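Local coordinates for protein epoxide hydrolase (PDB 3G02) that probably catalyses the hydrolysis of epoxides to diols, here in an enantioselective form of the enzyme obtained by directed evolution, at residues A[80-85]-A[120-125]; A[148-153]-A[172-177]; A[186-191]-A[390-395]; A[254-257]-A[262-265]. The protein carries 9 engineered substitutions. All coordinates share one frame; numbering follows the deposited sequence. Where two conformers were deposited one is given.

Contact 1: A[80-85]-A[120-125]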
loop_
_atom_site.group_PDB
_atom_site.type_symbol
_atom_site.label_atom_id
_atom_site.label_comp_id
_atom_site.label_asym_id
_atom_site.label_seq_id
_atom_site.Cartn_x
_atom_site.Cartn_y
_atom_site.Cartn_z
ATOM N N ALA A 80 15.565 -1.529 -28.643
ATOM C CA ALA A 80 16.156 -2.330 -29.714
ATOM C C ALA A 80 16.217 -3.811 -29.342
ATOM O O ALA A 80 15.968 -4.680 -30.185
ATOM C CB ALA A 80 17.536 -1.809 -30.075
ATOM N N ARG A 81 16.532 -4.091 -28.079
ATOM C CA ARG A 81 16.523 -5.464 -27.574
ATOM C C ARG A 81 15.111 -6.056 -27.606
ATOM O O ARG A 81 14.927 -7.208 -27.997
ATOM C CB ARG A 81 17.108 -5.534 -26.161
ATOM C CG ARG A 81 17.279 -6.952 -25.630
ATOM C CD ARG A 81 18.207 -6.993 -24.424
ATOM N NE ARG A 81 17.577 -6.482 -23.206
ATOM C CZ ARG A 81 16.810 -7.203 -22.388
ATOM N NH1 ARG A 81 16.553 -8.479 -22.650
ATOM N NH2 ARG A 81 16.294 -6.643 -21.302
ATOM N N LEU A 82 14.117 -5.268 -27.205
ATOM C CA LEU A 82 12.719 -5.698 -27.304
ATOM C C LEU A 82 12.384 -6.125 -28.733
ATOM O O LEU A 82 11.786 -7.181 -28.959
ATOM C CB LEU A 82 11.769 -4.587 -26.842
ATOM C CG LEU A 82 11.829 -4.155 -25.372
ATOM C CD1 LEU A 82 10.731 -3.151 -25.075
ATOM C CD2 LEU A 82 11.699 -5.352 -24.464
ATOM N N ASN A 83 12.812 -5.303 -29.689
ATOM C CA ASN A 83 12.509 -5.510 -31.101
ATOM C C ASN A 83 13.393 -6.550 -31.794
ATOM O O ASN A 83 13.232 -6.803 -32.992
ATOM C CB ASN A 83 12.558 -4.169 -31.836
ATOM C CG ASN A 83 11.430 -3.238 -31.422
ATOM O OD1 ASN A 83 10.336 -3.687 -31.071
ATOM N ND2 ASN A 83 11.692 -1.937 -31.464
ATOM N N SER A 84 14.300 -7.163 -31.034
ATOM C CA SER A 84 15.190 -8.198 -31.566
ATOM C C SER A 84 14.515 -9.562 -31.721
ATOM O O SER A 84 15.062 -10.449 -32.376
ATOM C CB SER A 84 16.463 -8.322 -30.716
ATOM O OG SER A 84 16.192 -8.856 -29.432
ATOM N N PHE A 85 13.340 -9.727 -31.114
ATOM C CA PHE A 85 12.566 -10.961 -31.227
ATOM C C PHE A 85 11.243 -10.684 -31.928
ATOM O O PHE A 85 10.755 -9.552 -31.885
ATOM C CB PHE A 85 12.308 -11.567 -29.841
ATOM C CG PHE A 85 13.518 -12.209 -29.229
ATOM C CD1 PHE A 85 13.791 -13.559 -29.438
ATOM C CD2 PHE A 85 14.394 -11.462 -28.444
ATOM C CE1 PHE A 85 14.917 -14.151 -28.872
ATOM C CE2 PHE A 85 15.521 -12.049 -27.872
ATOM C CZ PHE A 85 15.780 -13.395 -28.087
ATOM N N GLY A 120 6.177 -8.360 -13.459
ATOM C CA GLY A 120 6.882 -8.792 -14.651
ATOM C C GLY A 120 6.176 -8.479 -15.955
ATOM O O GLY A 120 5.263 -7.646 -16.019
ATOM N N SER A 121 6.616 -9.158 -17.009
ATOM C CA SER A 121 6.100 -8.937 -18.353
ATOM C C SER A 121 6.705 -9.973 -19.288
ATOM O O SER A 121 7.538 -10.785 -18.883
ATOM C CB SER A 121 6.469 -7.539 -18.854
ATOM O OG SER A 121 7.860 -7.465 -19.110
ATOM N N PHE A 122 6.319 -9.898 -20.556
ATOM C CA PHE A 122 6.855 -10.786 -21.585
ATOM C C PHE A 122 8.388 -10.767 -21.664
ATOM O O PHE A 122 9.013 -11.778 -22.017
ATOM C CB PHE A 122 6.240 -10.450 -22.955
ATOM C CG PHE A 122 6.757 -9.175 -23.569
ATOM C CD1 PHE A 122 6.288 -7.936 -23.140
ATOM C CD2 PHE A 122 7.712 -9.213 -24.586
ATOM C CE1 PHE A 122 6.768 -6.763 -23.704
ATOM C CE2 PHE A 122 8.198 -8.045 -25.156
ATOM C CZ PHE A 122 7.726 -6.813 -24.721
ATOM N N VAL A 123 8.969 -9.626 -21.299
ATOM C CA VAL A 123 10.411 -9.402 -21.371
ATOM C C VAL A 123 11.173 -10.375 -20.473
ATOM O O VAL A 123 12.295 -10.770 -20.783
ATOM C CB VAL A 123 10.763 -7.940 -20.998
ATOM C CG1 VAL A 123 12.255 -7.665 -21.181
ATOM C CG2 VAL A 123 9.950 -6.973 -21.841
ATOM N N GLU A 124 10.554 -10.772 -19.367
ATOM C CA GLU A 124 11.187 -11.712 -18.448
ATOM C C GLU A 124 11.631 -13.006 -19.117
ATOM O O GLU A 124 12.530 -13.686 -18.616
ATOM C CB GLU A 124 10.252 -12.041 -17.297
ATOM C CG GLU A 124 10.021 -10.889 -16.367
ATOM C CD GLU A 124 9.131 -11.264 -15.208
ATOM O OE1 GLU A 124 8.113 -11.951 -15.432
ATOM O OE2 GLU A 124 9.447 -10.866 -14.071
ATOM N N PHE A 125 10.991 -13.356 -20.229
ATOM C CA PHE A 125 11.318 -14.588 -20.933
ATOM C C PHE A 125 12.335 -14.418 -22.052
ATOM O O PHE A 125 12.702 -15.395 -22.702
ATOM C CB PHE A 125 10.040 -15.269 -21.442
ATOM C CG PHE A 125 9.191 -15.836 -20.342
ATOM C CD1 PHE A 125 9.534 -17.043 -19.741
ATOM C CD2 PHE A 125 8.062 -15.157 -19.886
ATOM C CE1 PHE A 125 8.767 -17.575 -18.708
ATOM C CE2 PHE A 125 7.286 -15.679 -18.857
ATOM C CZ PHE A 125 7.638 -16.890 -18.267
HETATM O O HOH W 1 14.902 -9.589 -20.316
#
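Leu82 and Val123 carry most of this contact, their side chains crossing at about a right angle. Methyl CD2 of Leu82 lies 3.5 Å from Val123 CG2 and 4.1 Å from Val123 CG1; Val123 was modelled in two conformers, and the distances hold for one of them. The CA-CB bond of Leu82 does not aim straight at the other segment, but with CG opposite the carbonyl carbon (chi1 -65°) and the chain extended beyond it, CD2 reaches the valine. Leu82 CD2 also approaches Phe122 CZ obliquely, at 4.2 Å. Val123 CG2 also sits above one face of the Phe122 ring, offset toward its rim, so the valine packs against both its neighbour in sequence and the leucine.

Further out, Arg81 adds a polar link through a water molecule. Arg81 NH1 donates to the water over 3.1 Å, in the plane of the guanidinium, and the water donates to Val123 O over 2.9 Å.

The second shell sets the two backbones. Arg81 O, in the last turn of the helix, accepts from both the amide and the hydroxyl of Ser84, and a type I turn runs from Leu82 to Phe85. Opposite, Ser121 OG takes the N-H of Val123 at 3.3 Å in an ST turn.

The contact thus brings the C-terminal end of helix 75-82 against the 3-10 turn leading into helix 126-135. Met298 and Leu301 of helix 292-304 also pack on Val123, while Phe122 rests on Val147 of strand 143-148.

Contact 2: A[148-153]-A[172-177]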
loop_
_atom_site.group_PDB
_atom_site.type_symbol
_atom_site.label_atom_id
_atom_site.label_comp_id
_atom_site.label_asym_id
_atom_site.label_seq_id
_atom_site.Cartn_x
_atom_site.Cartn_y
_atom_site.Cartn_z
ATOM N N PRO A 148 2.874 -14.349 -24.192
ATOM C CA PRO A 148 1.885 -13.287 -24.262
ATOM C C PRO A 148 2.051 -12.232 -23.180
ATOM O O PRO A 148 2.542 -12.519 -22.081
ATOM C CB PRO A 148 0.561 -14.030 -24.064
ATOM C CG PRO A 148 0.898 -15.198 -23.248
ATOM C CD PRO A 148 2.323 -15.578 -23.592
ATOM N N SER A 149 1.632 -11.015 -23.501
ATOM C CA SER A 149 1.419 -10.010 -22.479
ATOM C C SER A 149 -0.006 -10.205 -21.998
ATOM O O SER A 149 -0.958 -10.095 -22.780
ATOM C CB SER A 149 1.610 -8.608 -23.043
ATOM O OG SER A 149 2.974 -8.359 -23.334
ATOM N N LEU A 150 -0.158 -10.525 -20.721
ATOM C CA LEU A 150 -1.483 -10.737 -20.160
ATOM C C LEU A 150 -2.285 -9.442 -20.251
ATOM O O LEU A 150 -1.710 -8.353 -20.262
ATOM C CB LEU A 150 -1.389 -11.213 -18.703
ATOM C CG LEU A 150 -0.795 -12.602 -18.437
ATOM C CD1 LEU A 150 -0.680 -12.852 -16.947
ATOM C CD2 LEU A 150 -1.626 -13.712 -19.089
ATOM N N PRO A 151 -3.622 -9.555 -20.351
ATOM C CA PRO A 151 -4.470 -8.364 -20.315
ATOM C C PRO A 151 -4.032 -7.381 -19.227
ATOM O O PRO A 151 -3.797 -7.785 -18.078
ATOM C CB PRO A 151 -5.846 -8.943 -20.004
ATOM C CG PRO A 151 -5.828 -10.279 -20.707
ATOM C CD PRO A 151 -4.410 -10.790 -20.525
ATOM N N GLY A 152 -3.898 -6.114 -19.607
ATOM C CA GLY A 152 -3.512 -5.060 -18.675
ATOM C C GLY A 152 -2.021 -4.791 -18.539
ATOM O O GLY A 152 -1.633 -3.852 -17.846
ATOM N N TYR A 153 -1.182 -5.595 -19.196
ATOM C CA TYR A 153 0.269 -5.413 -19.099
ATOM C C TYR A 153 0.906 -4.944 -20.401
ATOM O O TYR A 153 0.618 -5.487 -21.476
ATOM C CB TYR A 153 0.965 -6.712 -18.733
ATOM C CG TYR A 153 0.716 -7.285 -17.358
ATOM C CD1 TYR A 153 -0.399 -8.089 -17.107
ATOM C CD2 TYR A 153 1.635 -7.090 -16.324
ATOM C CE1 TYR A 153 -0.611 -8.666 -15.855
ATOM C CE2 TYR A 153 1.432 -7.660 -15.063
ATOM C CZ TYR A 153 0.308 -8.444 -14.835
ATOM O OH TYR A 153 0.108 -9.025 -13.600
ATOM N N ARG A 172 -9.093 -17.636 -20.354
ATOM C CA ARG A 172 -9.840 -17.732 -21.603
ATOM C C ARG A 172 -9.128 -16.999 -22.752
ATOM O O ARG A 172 -9.090 -17.488 -23.882
ATOM C CB ARG A 172 -11.267 -17.215 -21.414
ATOM C CG ARG A 172 -12.195 -17.481 -22.600
ATOM C CD ARG A 172 -13.589 -16.906 -22.371
ATOM N NE ARG A 172 -13.547 -15.458 -22.179
ATOM C CZ ARG A 172 -13.709 -14.844 -21.008
ATOM N NH1 ARG A 172 -13.944 -15.547 -19.905
ATOM N NH2 ARG A 172 -13.633 -13.522 -20.946
ATOM N N VAL A 173 -8.548 -15.838 -22.452
ATOM C CA VAL A 173 -7.774 -15.078 -23.439
ATOM C C VAL A 173 -6.526 -15.844 -23.908
ATOM O O VAL A 173 -6.241 -15.892 -25.105
ATOM C CB VAL A 173 -7.389 -13.670 -22.907
ATOM C CG1 VAL A 173 -6.375 -12.990 -23.823
ATOM C CG2 VAL A 173 -8.638 -12.801 -22.760
ATOM N N VAL A 174 -5.789 -16.433 -22.967
ATOM C CA VAL A 174 -4.585 -17.198 -23.306
ATOM C C VAL A 174 -4.943 -18.415 -24.164
ATOM O O VAL A 174 -4.304 -18.666 -25.188
ATOM C CB VAL A 174 -3.789 -17.615 -22.045
ATOM C CG1 VAL A 174 -2.630 -18.545 -22.404
ATOM C CG2 VAL A 174 -3.253 -16.384 -21.321
ATOM N N ASP A 175 -5.978 -19.144 -23.753
ATOM C CA ASP A 175 -6.453 -20.305 -24.506
ATOM C C ASP A 175 -6.870 -19.910 -25.925
ATOM O O ASP A 175 -6.535 -20.603 -26.892
ATOM C CB ASP A 175 -7.608 -20.991 -23.774
ATOM C CG ASP A 175 -8.217 -22.132 -24.574
ATOM O OD1 ASP A 175 -7.592 -23.211 -24.659
ATOM O OD2 ASP A 175 -9.336 -21.944 -25.095
ATOM N N GLN A 176 -7.585 -18.793 -26.052
ATOM C CA GLN A 176 -8.012 -18.307 -27.365
ATOM C C GLN A 176 -6.817 -17.934 -28.246
ATOM O O GLN A 176 -6.807 -18.219 -29.446
ATOM C CB GLN A 176 -8.976 -17.120 -27.232
ATOM C CG GLN A 176 -9.717 -16.769 -28.527
ATOM C CD GLN A 176 -10.456 -17.959 -29.130
ATOM O OE1 GLN A 176 -11.292 -18.586 -28.475
ATOM N NE2 GLN A 176 -10.144 -18.276 -30.383
ATOM N N LEU A 177 -5.809 -17.304 -27.648
ATOM C CA LEU A 177 -4.596 -16.956 -28.373
ATOM C C LEU A 177 -3.939 -18.204 -28.951
ATOM O O LEU A 177 -3.588 -18.229 -30.131
ATOM C CB LEU A 177 -3.612 -16.210 -27.462
ATOM C CG LEU A 177 -2.218 -15.937 -28.039
ATOM C CD1 LEU A 177 -2.269 -15.002 -29.240
ATOM C CD2 LEU A 177 -1.303 -15.375 -26.956
#
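Pro148, Leu150 and Pro151 each meet one aliphatic side chain of helix 167-180, and the interaction between the segments is apolar throughout. Pro148 CB touches Leu177 CD2 at 3.7 Å, the leucine being swung toward the proline by a chi1 of 172° that sets CG opposite its backbone N. Leu150 slants across Val174, CD2 to CG2 at 3.8 Å. Pro151 and Val173 come tip to tip, with CG of the proline 4.2 Å from CG1 of the valine. Val173, Val174 and Leu177 lie at positions i, i+1 and i+4, so one side of the helix supplies all three.

Backbone bonding shapes the loop. A type II turn from Leu150 to Tyr153 is closed by Tyr153 N to Leu150 O at 3.0 Å, and Gly152 takes the positive phi of its third position (90°).

Polar groups look elsewhere: Ser149 OG bonds His98 and Thr154, while Arg172 forms salt bridges with Glu93 and Asp169.

This is the strand-loop-helix half of a beta-alpha-beta crossover in the alpha/beta hydrolase fold, running from strand 143-148 through helix 167-180 toward strand 187-191. Leu150 lies about 8 Å, side chain to side chain, from Asp193, the predicted nucleophile.

Contact 3: A[186-191]-A[390-395]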
loop_
_atom_site.group_PDB
_atom_site.type_symbol
_atom_site.label_atom_id
_atom_site.label_comp_id
_atom_site.label_asym_id
_atom_site.label_seq_id
_atom_site.Cartn_x
_atom_site.Cartn_y
_atom_site.Cartn_z
ATOM N N GLY A 186 -3.614 -29.039 -29.016
ATOM C CA GLY A 186 -2.893 -29.196 -27.761
ATOM C C GLY A 186 -1.746 -28.229 -27.564
ATOM O O GLY A 186 -1.009 -27.922 -28.500
ATOM N N TYR A 187 -1.609 -27.749 -26.333
ATOM C CA TYR A 187 -0.470 -26.916 -25.953
ATOM C C TYR A 187 -0.107 -27.153 -24.494
ATOM O O TYR A 187 -0.895 -27.714 -23.729
ATOM C CB TYR A 187 -0.750 -25.427 -26.208
ATOM C CG TYR A 187 -1.944 -24.870 -25.460
ATOM C CD1 TYR A 187 -1.829 -24.446 -24.133
ATOM C CD2 TYR A 187 -3.184 -24.759 -26.079
ATOM C CE1 TYR A 187 -2.925 -23.936 -23.443
ATOM C CE2 TYR A 187 -4.284 -24.241 -25.401
ATOM C CZ TYR A 187 -4.146 -23.836 -24.086
ATOM O OH TYR A 187 -5.231 -23.332 -23.410
ATOM N N ILE A 188 1.096 -26.714 -24.123
ATOM C CA ILE A 188 1.574 -26.786 -22.750
ATOM C C ILE A 188 1.701 -25.365 -22.205
ATOM O O ILE A 188 2.002 -24.433 -22.954
ATOM C CB ILE A 188 2.934 -27.527 -22.666
ATOM C CG1 ILE A 188 2.764 -28.983 -23.118
ATOM C CG2 ILE A 188 3.515 -27.472 -21.250
ATOM C CD1 ILE A 188 4.063 -29.749 -23.241
ATOM N N ILE A 189 1.445 -25.215 -20.907
ATOM C CA ILE A 189 1.625 -23.937 -20.218
ATOM C C ILE A 189 2.802 -24.012 -19.255
ATOM O O ILE A 189 2.920 -24.964 -18.486
ATOM C CB ILE A 189 0.350 -23.527 -19.435
ATOM C CG1 ILE A 189 -0.820 -23.272 -20.393
ATOM C CG2 ILE A 189 0.611 -22.295 -18.546
ATOM C CD1 ILE A 189 -0.592 -22.140 -21.397
ATOM N N GLN A 190 3.669 -23.003 -19.321
ATOM C CA GLN A 190 4.677 -22.758 -18.301
ATOM C C GLN A 190 4.235 -21.473 -17.611
ATOM O O GLN A 190 3.909 -20.497 -18.280
ATOM C CB GLN A 190 6.057 -22.563 -18.937
ATOM C CG GLN A 190 7.243 -22.846 -18.008
ATOM C CD GLN A 190 7.360 -21.863 -16.856
ATOM O OE1 GLN A 190 7.389 -22.255 -15.687
ATOM N NE2 GLN A 190 7.430 -20.581 -17.183
ATOM N N GLY A 191 4.188 -21.488 -16.285
ATOM C CA GLY A 191 3.743 -20.312 -15.543
ATOM C C GLY A 191 4.478 -20.068 -14.246
ATOM O O GLY A 191 4.954 -21.000 -13.594
ATOM N N THR A 390 12.198 -28.037 -20.817
ATOM C CA THR A 390 12.531 -28.953 -21.909
ATOM C C THR A 390 12.411 -30.408 -21.458
ATOM O O THR A 390 11.795 -31.225 -22.147
ATOM C CB THR A 390 13.942 -28.680 -22.456
ATOM O OG1 THR A 390 14.013 -27.334 -22.937
ATOM C CG2 THR A 390 14.265 -29.629 -23.601
ATOM N N ALA A 391 12.979 -30.720 -20.295
ATOM C CA ALA A 391 12.893 -32.068 -19.726
ATOM C C ALA A 391 11.447 -32.475 -19.451
ATOM O O ALA A 391 11.060 -33.624 -19.693
ATOM C CB ALA A 391 13.735 -32.171 -18.465
ATOM N N PHE A 392 10.647 -31.529 -18.960
ATOM C CA PHE A 392 9.236 -31.778 -18.666
ATOM C C PHE A 392 8.456 -32.133 -19.932
ATOM O O PHE A 392 7.696 -33.105 -19.942
ATOM C CB PHE A 392 8.616 -30.564 -17.960
ATOM C CG PHE A 392 7.128 -30.674 -17.740
ATOM C CD1 PHE A 392 6.610 -31.542 -16.781
ATOM C CD2 PHE A 392 6.245 -29.898 -18.486
ATOM C CE1 PHE A 392 5.234 -31.641 -16.577
ATOM C CE2 PHE A 392 4.871 -29.991 -18.291
ATOM C CZ PHE A 392 4.365 -30.862 -17.334
ATOM N N VAL A 393 8.653 -31.352 -20.994
ATOM C CA VAL A 393 7.975 -31.582 -22.272
ATOM C C VAL A 393 8.374 -32.941 -22.849
ATOM O O VAL A 393 7.518 -33.709 -23.289
ATOM C CB VAL A 393 8.260 -30.454 -23.300
ATOM C CG1 VAL A 393 7.583 -30.756 -24.630
ATOM C CG2 VAL A 393 7.794 -29.099 -22.768
ATOM N N GLU A 394 9.674 -33.235 -22.825
ATOM C CA GLU A 394 10.189 -34.519 -23.309
ATOM C C GLU A 394 9.554 -35.701 -22.579
ATOM O O GLU A 394 9.263 -36.732 -23.192
ATOM C CB GLU A 394 11.715 -34.572 -23.192
ATOM C CG GLU A 394 12.441 -33.718 -24.224
ATOM C CD GLU A 394 13.944 -33.648 -23.999
ATOM O OE1 GLU A 394 14.435 -34.191 -22.983
ATOM O OE2 GLU A 394 14.639 -33.041 -24.841
ATOM N N GLN A 395 9.328 -35.541 -21.277
ATOM C CA GLN A 395 8.733 -36.588 -20.452
ATOM C C GLN A 395 7.250 -36.820 -20.751
ATOM O O GLN A 395 6.810 -37.970 -20.834
ATOM C CB GLN A 395 8.930 -36.279 -18.961
ATOM C CG GLN A 395 8.391 -37.358 -18.023
ATOM C CD GLN A 395 8.495 -36.993 -16.556
ATOM O OE1 GLN A 395 7.533 -37.144 -15.802
ATOM N NE2 GLN A 395 9.666 -36.521 -16.138
#
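Ile188 on strand 187-191 packs against Phe392 and Val393 of helix 382-396, a strand-on-helix contact in which the C-terminal helix of the alpha/beta hydrolase fold covers one face of the central sheet. The tight part is small and wholly apolar. Ile188 aims its side chain at the helix and divides it between two partners: the delta methyl goes to Val393, and the gamma methyl CG2 to Phe392. Ile188 CD1 lies 3.8 Å from CG2 and 3.9 Å from CG1 of Val393, touching both valine branches almost equally. On the ring side, Phe392 adopts a chi1 of 174°, which sets CG opposite its own backbone N and sends the ring toward the sheet. There it also lies on Ala211 of strand 209-214 and meets Phe366 edge-to-face.

The other side of the helix is much looser toward this strand. Glu394 and Gln395 are exposed, and Thr390 and Ala391 are partly so; none of these four touches segment 186-191, and Ala391 and Gln395 meet strand 362-369 instead.

Along the strand, Ile189 points away from the helix and packs on Ala113 and Leu115, while the backbone is bonded on its two edges to strands 110-115 and 209-214. Gly191 closes the segment and belongs to what is probably the GxDxG nucleophile elbow, two residues before the predicted nucleophile Asp193. Back at the contact, the approach to the aromatic ring is edge-on: Ile188 CG2 lies near the ring plane, 4.1 Å from Phe392 CE2.

Contact 4: A[254-257]-A[262-265]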
loop_
_atom_site.group_PDB
_atom_site.type_symbol
_atom_site.label_atom_id
_atom_site.label_comp_id
_atom_site.label_asym_id
_atom_site.label_seq_id
_atom_site.Cartn_x
_atom_site.Cartn_y
_atom_site.Cartn_z
ATOM N N MET A 254 -2.245 -6.700 -0.669
ATOM C CA MET A 254 -3.508 -6.332 -0.031
ATOM C C MET A 254 -4.033 -4.991 -0.538
ATOM O O MET A 254 -5.239 -4.812 -0.698
ATOM C CB MET A 254 -3.344 -6.309 1.481
ATOM C CG MET A 254 -3.067 -7.691 2.059
ATOM S SD MET A 254 -4.330 -8.940 1.771
ATOM C CE MET A 254 -5.824 -8.138 2.345
ATOM N N GLU A 255 -3.120 -4.059 -0.806
ATOM C CA GLU A 255 -3.507 -2.768 -1.372
ATOM C C GLU A 255 -3.984 -2.930 -2.816
ATOM O O GLU A 255 -5.012 -2.367 -3.194
ATOM C CB GLU A 255 -2.356 -1.762 -1.256
ATOM C CG GLU A 255 -2.679 -0.361 -1.792
ATOM C CD GLU A 255 -3.700 0.420 -0.972
ATOM O OE1 GLU A 255 -4.074 -0.008 0.143
ATOM O OE2 GLU A 255 -4.138 1.491 -1.458
ATOM N N HIS A 256 -3.269 -3.724 -3.612
ATOM C CA HIS A 256 -3.707 -4.018 -4.986
ATOM C C HIS A 256 -5.101 -4.645 -5.015
ATOM O O HIS A 256 -5.905 -4.346 -5.900
ATOM C CB HIS A 256 -2.773 -5.013 -5.676
ATOM C CG HIS A 256 -1.376 -4.527 -5.919
ATOM N ND1 HIS A 256 -0.445 -5.312 -6.565
ATOM C CD2 HIS A 256 -0.747 -3.361 -5.631
ATOM C CE1 HIS A 256 0.701 -4.663 -6.649
ATOM N NE2 HIS A 256 0.546 -3.475 -6.092
ATOM N N SER A 257 -5.357 -5.529 -4.054
ATOM C CA SER A 257 -6.624 -6.251 -3.985
ATOM C C SER A 257 -7.773 -5.337 -3.582
ATOM O O SER A 257 -8.799 -5.267 -4.261
ATOM C CB SER A 257 -6.520 -7.407 -2.994
ATOM O OG SER A 257 -7.792 -8.001 -2.797
ATOM N N THR A 262 -7.105 3.500 -6.013
ATOM C CA THR A 262 -6.246 4.420 -5.277
ATOM C C THR A 262 -4.772 4.184 -5.600
ATOM O O THR A 262 -4.067 5.103 -6.011
ATOM C CB THR A 262 -6.490 4.322 -3.764
ATOM O OG1 THR A 262 -7.840 4.701 -3.496
ATOM C CG2 THR A 262 -5.551 5.242 -2.995
ATOM N N ILE A 263 -4.308 2.949 -5.442
ATOM C CA ILE A 263 -2.888 2.688 -5.664
ATOM C C ILE A 263 -2.510 2.884 -7.140
ATOM O O ILE A 263 -1.413 3.352 -7.436
ATOM C CB ILE A 263 -2.426 1.324 -5.059
ATOM C CG1 ILE A 263 -0.894 1.186 -5.085
ATOM C CG2 ILE A 263 -3.105 0.141 -5.746
ATOM C CD1 ILE A 263 -0.131 2.267 -4.308
ATOM N N GLY A 264 -3.432 2.572 -8.050
ATOM C CA GLY A 264 -3.222 2.842 -9.472
ATOM C C GLY A 264 -2.951 4.311 -9.731
ATOM O O GLY A 264 -2.031 4.660 -10.467
ATOM N N HIS A 265 -3.744 5.182 -9.110
ATOM C CA HIS A 265 -3.541 6.623 -9.252
ATOM C C HIS A 265 -2.257 7.094 -8.578
ATOM O O HIS A 265 -1.517 7.899 -9.141
ATOM C CB HIS A 265 -4.743 7.393 -8.716
ATOM C CG HIS A 265 -5.900 7.431 -9.663
ATOM N ND1 HIS A 265 -5.878 8.164 -10.829
ATOM C CD2 HIS A 265 -7.110 6.828 -9.620
ATOM C CE1 HIS A 265 -7.027 8.013 -11.464
ATOM N NE2 HIS A 265 -7.791 7.207 -10.752
#
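Ile263 packs against Glu255 and His256 in a buried helix-to-helix contact between two short, consecutive helices, 251-258 and 260-268, with barely a turn between them. They belong to the helical region inserted between strands 209-214 and 340-345, consistent with the lid of an epoxide hydrolase of this fold.

The closest approach uses the aliphatic part of the glutamate: Glu255 CG is 3.7 Å from Ile263 CB and 4.0 Å from Ile263 CG2. CG stands opposite the backbone N (chi1 -179°) and the chain then bends at chi2 (69°), which folds the carboxylate back alongside the isoleucine. As a result Glu255 OE2 comes within 4.0 Å of Ile263 CB and 4.3 Å of the Thr262 methyl CG2, both plain packing distances. Ile263 carries its own CG2 between backbone N and carbonyl carbon, where that methyl also meets His256 CD2 at 4.2 Å, obliquely to the imidazole.

Aromatic neighbours surround the His256 ring. Its NE2 is hydrogen-bonded to Trp277 NE1, and its ring meets Tyr315, Trp118, Phe308 and Tyr252 edge-to-face. Since Tyr315 is a predicted proton donor, this is consistent with Ile263 lying behind a residue that borders the predicted active site.

Another flank faces the dimer partner. Thr262 OG1 is hydrogen-bonded to Glu280 and to the backbone N of Ile57, both of the second subunit, whose Ala251 packs on Met254 and Glu255. The helix pair therefore lies between the second subunit and its own chain's helices 271-284 and 307-311, which supply Trp277 and Phe308.

How the contacts relate
Contacts 1, 2 and 3 gather round the central sheet with centres about 16 to 21 Å apart, and each touches the other two. Phe122 of contact 1 packs on Ser149 of contact 2, and Phe125 on Gln190 of contact 3. Contacts 2 and 3 are joined by a probable hydrogen bond between Asp175 OD1 and Tyr187 OH, where helix 167-180 passes to strand 187-191. Contact 4 stands apart in the helical insertion, about 34 Å from contact 3 between centres and on the other side of the chain's centre. Along the chain, contacts 1, 2 and 3 open in order, and contact 3 encloses contact 4, so the C-terminal helix returns to the core after the insertion.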